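Local atomic coordinates of 49 protein (Murid herpesvirus 4, PDB entry 6A4V), a protein that binds host poly(ADP-ribose) polymerase 1 and facilitates virus replication, probably through that interaction. Residues P87-H92 with K228-C233; F39-L44 with L240-A245; L79-D84 with N293-F298. One frame throughout, in Å; residues are numbered along the deposited sequence.

Contact 1: P87-H92 with K228-C233; sequences PFLLPH and KLFSVC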
loop_
_atom_site.group_PDB
_atom_site.type_symbol
_atom_site.label_atom_id
_atom_site.label_comp_id
_atom_site.label_asym_id
_atom_site.label_seq_id
_atom_site.Cartn_x
_atom_site.Cartn_y
_atom_site.Cartn_z
ATOM N N PRO B 87 5.627 -13.901 -0.328
ATOM C CA PRO B 87 5.741 -15.140 -1.116
ATOM C C PRO B 87 6.346 -15.037 -2.534
ATOM O O PRO B 87 6.885 -16.036 -3.015
ATOM C CB PRO B 87 4.277 -15.605 -1.256
ATOM C CG PRO B 87 3.592 -15.014 -0.044
ATOM C CD PRO B 87 4.245 -13.651 0.146
ATOM N N PHE B 88 6.273 -13.815 -3.084
ATOM C CA PHE B 88 6.755 -13.244 -4.318
ATOM C C PHE B 88 8.154 -12.620 -4.210
ATOM O O PHE B 88 8.704 -12.241 -5.248
ATOM C CB PHE B 88 5.949 -11.986 -4.709
ATOM C CG PHE B 88 4.488 -12.109 -5.050
ATOM C CD1 PHE B 88 3.608 -12.841 -4.264
ATOM C CD2 PHE B 88 3.967 -11.390 -6.120
ATOM C CE1 PHE B 88 2.261 -12.912 -4.581
ATOM C CE2 PHE B 88 2.617 -11.462 -6.442
ATOM C CZ PHE B 88 1.767 -12.221 -5.671
ATOM N N LEU B 89 8.676 -12.380 -2.999
ATOM C CA LEU B 89 9.898 -11.541 -2.830
ATOM C C LEU B 89 11.194 -12.220 -3.322
ATOM O O LEU B 89 12.062 -11.509 -3.931
ATOM C CB LEU B 89 10.039 -11.107 -1.378
ATOM C CG LEU B 89 11.243 -10.207 -1.083
ATOM C CD1 LEU B 89 11.236 -8.994 -1.958
ATOM C CD2 LEU B 89 11.274 -9.771 0.349
ATOM N N LEU B 90 11.398 -13.510 -3.001
ATOM C CA LEU B 90 12.661 -14.184 -3.320
ATOM C C LEU B 90 12.642 -14.499 -4.805
ATOM O O LEU B 90 13.579 -14.147 -5.511
ATOM C CB LEU B 90 12.906 -15.447 -2.461
ATOM C CG LEU B 90 13.141 -15.252 -0.953
ATOM C CD1 LEU B 90 13.592 -16.532 -0.277
ATOM C CD2 LEU B 90 14.148 -14.148 -0.640
ATOM N N PRO B 91 11.544 -15.071 -5.360
ATOM C CA PRO B 91 11.422 -15.254 -6.804
ATOM C C PRO B 91 11.700 -13.946 -7.562
ATOM O O PRO B 91 12.395 -13.912 -8.528
ATOM C CB PRO B 91 9.956 -15.647 -6.985
ATOM C CG PRO B 91 9.580 -16.290 -5.684
ATOM C CD PRO B 91 10.324 -15.481 -4.650
ATOM N N HIS B 92 11.143 -12.843 -7.083
ATOM C CA HIS B 92 11.400 -11.553 -7.728
ATOM C C HIS B 92 12.899 -11.197 -7.712
ATOM O O HIS B 92 13.497 -10.843 -8.738
ATOM C CB HIS B 92 10.659 -10.459 -7.015
ATOM C CG HIS B 92 10.809 -9.161 -7.689
ATOM N ND1 HIS B 92 10.118 -8.866 -8.840
ATOM C CD2 HIS B 92 11.470 -8.047 -7.316
ATOM C CE1 HIS B 92 10.480 -7.667 -9.231
ATOM N NE2 HIS B 92 11.239 -7.102 -8.253
ATOM N N LYS B 228 20.861 -12.290 0.067
ATOM C CA LYS B 228 21.230 -13.235 1.122
ATOM C C LYS B 228 20.495 -12.770 2.381
ATOM O O LYS B 228 19.900 -13.616 3.077
ATOM C CB LYS B 228 22.753 -13.429 1.229
ATOM C CG LYS B 228 23.313 -13.863 2.591
ATOM C CD LYS B 228 23.461 -15.374 2.767
ATOM C CE LYS B 228 24.395 -15.794 3.889
ATOM N NZ LYS B 228 25.827 -15.706 3.521
ATOM N N LEU B 229 20.403 -11.445 2.575
ATOM C CA LEU B 229 19.697 -10.940 3.730
ATOM C C LEU B 229 18.229 -11.369 3.651
ATOM O O LEU B 229 17.676 -11.906 4.629
ATOM C CB LEU B 229 19.801 -9.423 3.805
ATOM C CG LEU B 229 20.869 -8.768 4.675
ATOM C CD1 LEU B 229 20.487 -7.314 4.877
ATOM C CD2 LEU B 229 21.040 -9.399 6.049
ATOM N N PHE B 230 17.557 -11.109 2.529
ATOM C CA PHE B 230 16.129 -11.411 2.437
ATOM C C PHE B 230 15.971 -12.929 2.541
ATOM O O PHE B 230 14.993 -13.451 3.069
ATOM C CB PHE B 230 15.501 -10.828 1.153
ATOM C CG PHE B 230 15.019 -9.408 1.303
ATOM C CD1 PHE B 230 13.993 -9.086 2.202
ATOM C CD2 PHE B 230 15.622 -8.367 0.605
ATOM C CE1 PHE B 230 13.565 -7.779 2.362
ATOM C CE2 PHE B 230 15.190 -7.055 0.781
ATOM C CZ PHE B 230 14.149 -6.761 1.629
ATOM N N SER B 231 16.966 -13.672 2.063
ATOM C CA SER B 231 16.821 -15.118 2.141
ATOM C C SER B 231 16.702 -15.559 3.592
ATOM O O SER B 231 15.925 -16.439 3.945
ATOM C CB SER B 231 17.947 -15.821 1.486
ATOM O OG SER B 231 17.702 -15.952 0.090
ATOM N N VAL B 232 17.557 -14.998 4.425
ATOM C CA VAL B 232 17.590 -15.431 5.792
ATOM C C VAL B 232 16.303 -14.945 6.455
ATOM O O VAL B 232 15.582 -15.677 7.124
ATOM C CB VAL B 232 18.871 -14.900 6.471
ATOM C CG1 VAL B 232 18.757 -14.838 7.977
ATOM C CG2 VAL B 232 20.068 -15.744 6.045
ATOM N N CYS B 233 15.998 -13.683 6.191
ATOM C CA CYS B 233 14.813 -13.049 6.681
ATOM C C CYS B 233 13.544 -13.882 6.423
ATOM O O CYS B 233 12.676 -13.980 7.311
ATOM C CB CYS B 233 14.703 -11.705 6.018
ATOM S SG CYS B 233 13.670 -10.579 6.968
#
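Leu89 and Leu90, near the start of helix 89-104, meet Phe230 and Ser231 of helix 213-235. Most of the contact is apolar. Leu89 reaches Phe230 with a single methyl. Its CG stands opposite the backbone N (chi1 -179°), which carries the CD2 branch across to the ring. Leu89 CD2 is 3.4 Å from Phe230 CD1 and 3.6 Å from Phe230 CE1. The methyl comes in obliquely on that side of the ring, and the two side chains cross at about a right angle. Leu89 packs further on Leu296 of the second subunit.

Leu90 makes the second apolar touch, with its own CD2. This methyl rests on the backbone and CB of Phe230 rather than on its ring. Leu90 CD2 lies 3.9 Å from Phe230 C and 4.0 Å from Phe230 CB.

The polar side is slight, and no hydrogen bond joins the two segments. Ser231 OG is 4.1 Å from Leu90 CD2, a plain van der Waals approach. The hydroxyl is instead hydrogen-bonded within its own helix, to Phe227 O.

The contact is buried and joins two helices that are distant in sequence. Tyr40 packs on Leu89 and meets the Phe230 ring edge-to-face. Met192 of strand 192-193 also touches Phe230, and Leu132 of helix 131-146 lies against Ser231.

Contact 2: F39-L44 with L240-A245; sequences FYYPSL and LDSLVA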
loop_
_atom_site.group_PDB
_atom_site.type_symbol
_atom_site.label_atom_id
_atom_site.label_comp_id
_atom_site.label_asym_id
_atom_site.label_seq_id
_atom_site.Cartn_x
_atom_site.Cartn_y
_atom_site.Cartn_z
ATOM N N PHE B 39 10.785 0.500 6.150
ATOM C CA PHE B 39 11.196 -0.734 6.731
ATOM C C PHE B 39 10.322 -1.858 6.222
ATOM O O PHE B 39 9.143 -1.678 5.908
ATOM C CB PHE B 39 11.171 -0.635 8.244
ATOM C CG PHE B 39 12.295 0.189 8.823
ATOM C CD1 PHE B 39 13.581 -0.324 8.900
ATOM C CD2 PHE B 39 12.057 1.472 9.295
ATOM C CE1 PHE B 39 14.620 0.456 9.378
ATOM C CE2 PHE B 39 13.089 2.227 9.832
ATOM C CZ PHE B 39 14.365 1.702 9.903
ATOM N N TYR B 40 10.974 -2.981 6.009
ATOM C CA TYR B 40 10.276 -4.208 5.811
ATOM C C TYR B 40 9.579 -4.460 7.154
ATOM O O TYR B 40 8.432 -4.801 7.192
ATOM C CB TYR B 40 11.261 -5.292 5.343
ATOM C CG TYR B 40 10.648 -6.542 4.752
ATOM C CD1 TYR B 40 9.812 -6.466 3.656
ATOM C CD2 TYR B 40 11.060 -7.806 5.165
ATOM C CE1 TYR B 40 9.245 -7.610 3.110
ATOM C CE2 TYR B 40 10.560 -8.961 4.589
ATOM C CZ TYR B 40 9.631 -8.854 3.566
ATOM O OH TYR B 40 9.056 -9.964 3.056
ATOM N N TYR B 41 10.335 -4.278 8.242
ATOM C CA TYR B 41 9.784 -4.086 9.538
ATOM C C TYR B 41 10.764 -3.254 10.342
ATOM O O TYR B 41 11.968 -3.419 10.194
ATOM C CB TYR B 41 9.516 -5.429 10.247
ATOM C CG TYR B 41 10.690 -6.369 10.382
ATOM C CD1 TYR B 41 11.491 -6.346 11.525
ATOM C CD2 TYR B 41 10.976 -7.316 9.402
ATOM C CE1 TYR B 41 12.583 -7.183 11.662
ATOM C CE2 TYR B 41 12.074 -8.153 9.509
ATOM C CZ TYR B 41 12.861 -8.088 10.656
ATOM O OH TYR B 41 13.913 -8.903 10.830
ATOM N N PRO B 42 10.247 -2.463 11.302
ATOM C CA PRO B 42 11.069 -1.746 12.275
ATOM C C PRO B 42 11.422 -2.603 13.484
ATOM O O PRO B 42 10.765 -3.665 13.742
ATOM C CB PRO B 42 10.070 -0.628 12.637
ATOM C CG PRO B 42 8.753 -1.332 12.689
ATOM C CD PRO B 42 8.796 -2.337 11.569
ATOM N N SER B 43 12.404 -2.152 14.264
ATOM C CA SER B 43 12.752 -2.797 15.545
ATOM C C SER B 43 11.764 -2.356 16.633
ATOM O O SER B 43 11.419 -1.152 16.685
ATOM C CB SER B 43 14.150 -2.371 15.964
ATOM O OG SER B 43 14.244 -0.941 15.853
ATOM N N LEU B 44 11.390 -3.249 17.552
ATOM C CA LEU B 44 10.666 -2.809 18.805
ATOM C C LEU B 44 11.438 -1.657 19.459
ATOM O O LEU B 44 10.846 -0.706 19.983
ATOM C CB LEU B 44 10.492 -3.950 19.809
ATOM C CG LEU B 44 9.436 -4.996 19.450
ATOM C CD1 LEU B 44 9.636 -6.281 20.243
ATOM C CD2 LEU B 44 8.027 -4.469 19.655
ATOM N N LEU B 240 6.811 -12.166 9.836
ATOM C CA LEU B 240 5.620 -12.737 10.674
ATOM C C LEU B 240 5.811 -12.514 12.173
ATOM O O LEU B 240 4.912 -11.976 12.824
ATOM C CB LEU B 240 5.417 -14.207 10.350
ATOM C CG LEU B 240 4.395 -15.039 11.166
ATOM C CD1 LEU B 240 2.980 -14.553 11.005
ATOM C CD2 LEU B 240 4.489 -16.491 10.677
ATOM N N ASP B 241 6.989 -12.846 12.695
ATOM C CA ASP B 241 7.289 -12.583 14.090
ATOM C C ASP B 241 6.967 -11.132 14.431
ATOM O O ASP B 241 6.360 -10.794 15.449
ATOM C CB ASP B 241 8.755 -12.797 14.447
ATOM C CG ASP B 241 9.151 -14.267 14.514
ATOM O OD1 ASP B 241 8.230 -15.121 14.525
ATOM O OD2 ASP B 241 10.377 -14.542 14.544
ATOM N N SER B 242 7.436 -10.245 13.587
ATOM C CA SER B 242 7.447 -8.911 14.002
ATOM C C SER B 242 5.994 -8.421 13.961
ATOM O O SER B 242 5.612 -7.642 14.793
ATOM C CB SER B 242 8.448 -8.117 13.174
ATOM O OG SER B 242 8.082 -6.792 13.146
ATOM N N LEU B 243 5.214 -8.953 13.017
ATOM C CA LEU B 243 3.782 -8.663 12.793
ATOM C C LEU B 243 2.993 -9.137 13.999
ATOM O O LEU B 243 2.109 -8.408 14.497
ATOM C CB LEU B 243 3.269 -9.383 11.517
ATOM C CG LEU B 243 1.868 -9.032 11.048
ATOM C CD1 LEU B 243 1.749 -9.219 9.562
ATOM C CD2 LEU B 243 0.764 -9.854 11.732
ATOM N N VAL B 244 3.322 -10.342 14.478
ATOM C CA VAL B 244 2.654 -10.850 15.710
ATOM C C VAL B 244 2.931 -9.943 16.914
ATOM O O VAL B 244 2.003 -9.540 17.617
ATOM C CB VAL B 244 3.039 -12.307 15.983
ATOM C CG1 VAL B 244 2.536 -12.710 17.325
ATOM C CG2 VAL B 244 2.479 -13.217 14.879
ATOM N N ALA B 245 4.207 -9.656 17.196
ATOM C CA ALA B 245 4.552 -8.770 18.324
ATOM C C ALA B 245 3.796 -7.474 18.164
ATOM O O ALA B 245 3.146 -6.978 19.082
ATOM C CB ALA B 245 6.037 -8.467 18.383
HETATM O O HOH W 1 10.406 -6.033 14.941
#
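Tyr41 and Pro42 belong to the stretch of chain leading into helix 44-57, and this lead-in runs past Ser242 of helix 238-262. The closest approach of CA atoms is between Tyr41 and Ser242, at 7.0 Å. Ser242 turns its side chain toward the lead-in. Its OG lies 3.5 Å from Tyr41 CB. The aromatic ring is next in line, with Tyr41 CD1 3.9 Å from Ser242 CB and 3.8 Å from Ser242 OG. The serine approaches the ring obliquely, close to where it joins CB. The far end of the tyrosine points elsewhere, and its OH is hydrogen-bonded to Phe189 O. Tyr41 holds CG between its backbone N and its carbonyl carbon (chi1 56°). This brings the root of the ring beside the serine.

The backbone here departs from a regular strand. Tyr40 and Tyr41 both face Met192 of the short strand 192-193 and form backbone hydrogen bonds with it, a classic beta bulge. The chain also turns a corner at Tyr40. Beyond the bulge, Ser43 takes the N-cap position of helix 44-57, and its side chain caps a backbone N of the first turn.

No direct hydrogen bond crosses the contact; a water makes the polar link. It donates to Pro42 O at 2.7 Å and is also hydrogen-bonded to Ser242 OG at 3.0 Å. The carbonyl and the hydroxyl are themselves too far apart for a bond, with Pro42 O 4.2 Å from Ser242 OG. Leu79 of helix 61-85 packs on Tyr41, Pro42 and Ser242. Leu44, which is poorly ordered, lies against Phe246 and Leu249 farther along helix 238-262.

Contact 3: L79-D84 with N293-F298; sequences LRHNLD and NNTLVF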
loop_
_atom_site.group_PDB
_atom_site.type_symbol
_atom_site.label_atom_id
_atom_site.label_comp_id
_atom_site.label_asym_id
_atom_site.label_seq_id
_atom_site.Cartn_x
_atom_site.Cartn_y
_atom_site.Cartn_z
ATOM N N LEU B 79 2.994 -3.746 7.799
ATOM C CA LEU B 79 3.591 -5.090 7.937
ATOM C C LEU B 79 2.711 -6.195 7.320
ATOM O O LEU B 79 3.223 -7.197 6.820
ATOM C CB LEU B 79 3.853 -5.396 9.407
ATOM C CG LEU B 79 4.929 -4.564 10.107
ATOM C CD1 LEU B 79 5.098 -5.034 11.552
ATOM C CD2 LEU B 79 6.249 -4.654 9.381
ATOM N N ARG B 80 1.395 -6.008 7.308
ATOM C CA ARG B 80 0.507 -6.945 6.602
ATOM C C ARG B 80 0.631 -6.828 5.069
ATOM O O ARG B 80 0.574 -7.849 4.361
ATOM C CB ARG B 80 -0.956 -6.678 6.952
ATOM C CG ARG B 80 -1.922 -7.577 6.186
ATOM C CD ARG B 80 -2.269 -8.857 6.911
ATOM N NE ARG B 80 -1.495 -10.096 6.821
ATOM C CZ ARG B 80 -1.595 -11.052 7.733
ATOM N NH1 ARG B 80 -2.013 -10.755 8.960
ATOM N NH2 ARG B 80 -1.271 -12.296 7.440
ATOM N N HIS B 81 0.699 -5.593 4.571
ATOM C CA HIS B 81 1.002 -5.357 3.128
ATOM C C HIS B 81 2.262 -6.150 2.780
ATOM O O HIS B 81 2.273 -6.930 1.835
ATOM C CB HIS B 81 1.139 -3.865 2.732
ATOM C CG HIS B 81 -0.070 -2.984 2.875
ATOM N ND1 HIS B 81 0.012 -1.584 2.785
ATOM C CD2 HIS B 81 -1.383 -3.246 3.144
ATOM C CE1 HIS B 81 -1.195 -1.043 2.932
ATOM N NE2 HIS B 81 -2.073 -2.042 3.152
ATOM N N ASN B 82 3.298 -6.023 3.617
ATOM C CA ASN B 82 4.571 -6.643 3.336
ATOM C C ASN B 82 4.459 -8.178 3.388
ATOM O O ASN B 82 5.045 -8.826 2.576
ATOM C CB ASN B 82 5.709 -6.120 4.205
ATOM C CG ASN B 82 6.124 -4.720 3.821
ATOM O OD1 ASN B 82 5.846 -4.310 2.701
ATOM N ND2 ASN B 82 6.671 -3.948 4.751
ATOM N N LEU B 83 3.704 -8.741 4.331
ATOM C CA LEU B 83 3.657 -10.203 4.479
ATOM C C LEU B 83 2.813 -10.844 3.370
ATOM O O LEU B 83 3.037 -11.996 3.052
ATOM C CB LEU B 83 3.184 -10.580 5.883
ATOM C CG LEU B 83 2.948 -12.066 6.161
ATOM C CD1 LEU B 83 4.265 -12.835 6.249
ATOM C CD2 LEU B 83 2.181 -12.243 7.461
ATOM N N ASP B 84 1.850 -10.113 2.802
ATOM C CA ASP B 84 1.084 -10.643 1.713
ATOM C C ASP B 84 2.019 -10.781 0.490
ATOM O O ASP B 84 1.859 -11.734 -0.281
ATOM C CB ASP B 84 -0.155 -9.809 1.375
ATOM C CG ASP B 84 -1.232 -9.741 2.446
ATOM O OD1 ASP B 84 -1.244 -10.626 3.292
ATOM O OD2 ASP B 84 -2.000 -8.719 2.477
ATOM N N ASN B 293 -7.176 -9.772 9.328
ATOM C CA ASN B 293 -6.083 -8.873 9.500
ATOM C C ASN B 293 -5.838 -8.326 8.103
ATOM O O ASN B 293 -5.256 -9.008 7.229
ATOM C CB ASN B 293 -4.901 -9.584 10.170
ATOM C CG ASN B 293 -3.886 -8.614 10.766
ATOM O OD1 ASN B 293 -2.922 -8.238 10.101
ATOM N ND2 ASN B 293 -4.059 -8.219 12.024
ATOM N N ASN B 294 -6.465 -7.183 7.830
ATOM C CA ASN B 294 -6.607 -6.749 6.479
ATOM C C ASN B 294 -6.651 -5.222 6.484
ATOM O O ASN B 294 -7.111 -4.602 7.474
ATOM C CB ASN B 294 -7.789 -7.399 5.757
ATOM C CG ASN B 294 -9.087 -6.599 5.759
ATOM O OD1 ASN B 294 -9.100 -5.384 5.565
ATOM N ND2 ASN B 294 -10.206 -7.292 5.883
ATOM N N THR B 295 -6.165 -4.667 5.365
ATOM C CA THR B 295 -5.896 -3.266 5.180
ATOM C C THR B 295 -7.176 -2.438 5.292
ATOM O O THR B 295 -7.114 -1.290 5.657
ATOM C CB THR B 295 -5.164 -3.035 3.836
ATOM O OG1 THR B 295 -4.826 -1.655 3.660
ATOM C CG2 THR B 295 -5.982 -3.457 2.638
ATOM N N LEU B 296 -8.344 -2.971 4.927
ATOM C CA LEU B 296 -9.577 -2.140 5.108
ATOM C C LEU B 296 -9.809 -1.854 6.589
ATOM O O LEU B 296 -10.161 -0.669 6.974
ATOM C CB LEU B 296 -10.795 -2.830 4.469
ATOM C CG LEU B 296 -10.691 -3.105 2.978
ATOM C CD1 LEU B 296 -11.966 -3.809 2.505
ATOM C CD2 LEU B 296 -10.503 -1.796 2.203
ATOM N N VAL B 297 -9.548 -2.860 7.454
ATOM C CA VAL B 297 -9.770 -2.692 8.905
ATOM C C VAL B 297 -8.821 -1.640 9.451
ATOM O O VAL B 297 -9.198 -0.708 10.259
ATOM C CB VAL B 297 -9.714 -4.010 9.699
ATOM C CG1 VAL B 297 -9.921 -3.773 11.167
ATOM C CG2 VAL B 297 -10.696 -5.069 9.256
ATOM N N PHE B 298 -7.555 -1.768 9.135
ATOM C CA PHE B 298 -6.587 -0.729 9.600
ATOM C C PHE B 298 -7.053 0.650 9.175
ATOM O O PHE B 298 -7.034 1.564 10.029
ATOM C CB PHE B 298 -5.173 -0.962 9.087
ATOM C CG PHE B 298 -4.559 -2.194 9.673
ATOM C CD1 PHE B 298 -4.123 -2.193 10.996
ATOM C CD2 PHE B 298 -4.611 -3.400 8.977
ATOM C CE1 PHE B 298 -3.564 -3.336 11.545
ATOM C CE2 PHE B 298 -4.096 -4.549 9.548
ATOM C CZ PHE B 298 -3.507 -4.485 10.789
#
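Arg80 and His81, neighbours on helix 61-85, each grip one residue at the start of helix 295-312. Asn293 precedes the N-cap of that helix, Asn294 is the N-cap, and Thr295 is in the first turn.

Arg80 and Asn293 meet at a slant, with guanidinium and amide planes 62° apart. Arg80 NH1 donates to Asn293 OD1 at 2.9 Å, with an N-H...O angle of 163°. The oxygen lies in the guanidinium plane, at its edge. Seen from the amide, the donor stands well above the carbonyl plane and not on a lone pair. The arginine chain bends at both chi2 and chi3, which brings its edge to the amide oxygen. A rather long salt bridge, Arg80 NE to Asp84 OD1 at 3.6 Å, gives the guanidinium a second partner, one turn on in the same helix. The amide is fixed from its other end, since Asn293 ND2 bonds to Asn247 OD1 and Leu289 O.

His81 and Thr295 cross at about a right angle. The hydroxyl sits at the ring edge, near its plane. His81 NE2 and Thr295 OG1 are hydrogen-bonded at 2.8 Å, almost straight at 176°. Gln77 NE2 is also bonded to Thr295 OG1. The ring of His81 meets that of His81 of the second subunit edge-to-face, so the pair lies at the dimer interface.

Asn294 OD1 closes the helix end: with Leu296 N at most a doubtful second donor, it accepts from Val297 N at 3.2 Å.

The three contacts join along the N-terminal lead-in. Contacts 1 and 2, with centres about 16 Å apart, touch through Tyr40 and Tyr41. Leu89 CD2 is 3.5 Å from Tyr40 OH, and Cys233 SG is 3.9 Å from Tyr41 CE2. Contacts 2 and 3 are closer, about 13 Å between centres. There Tyr40 O and Asn82 ND2 probably form a hydrogen bond at 3.1 Å. Contacts 1 and 3 have centres about 19 Å apart, and within one chain they adjoin only in sequence. Across the two subunits they do meet: Phe88 packs on Asn294 of the second subunit, and His92 on Leu296 and Val297 of that subunit.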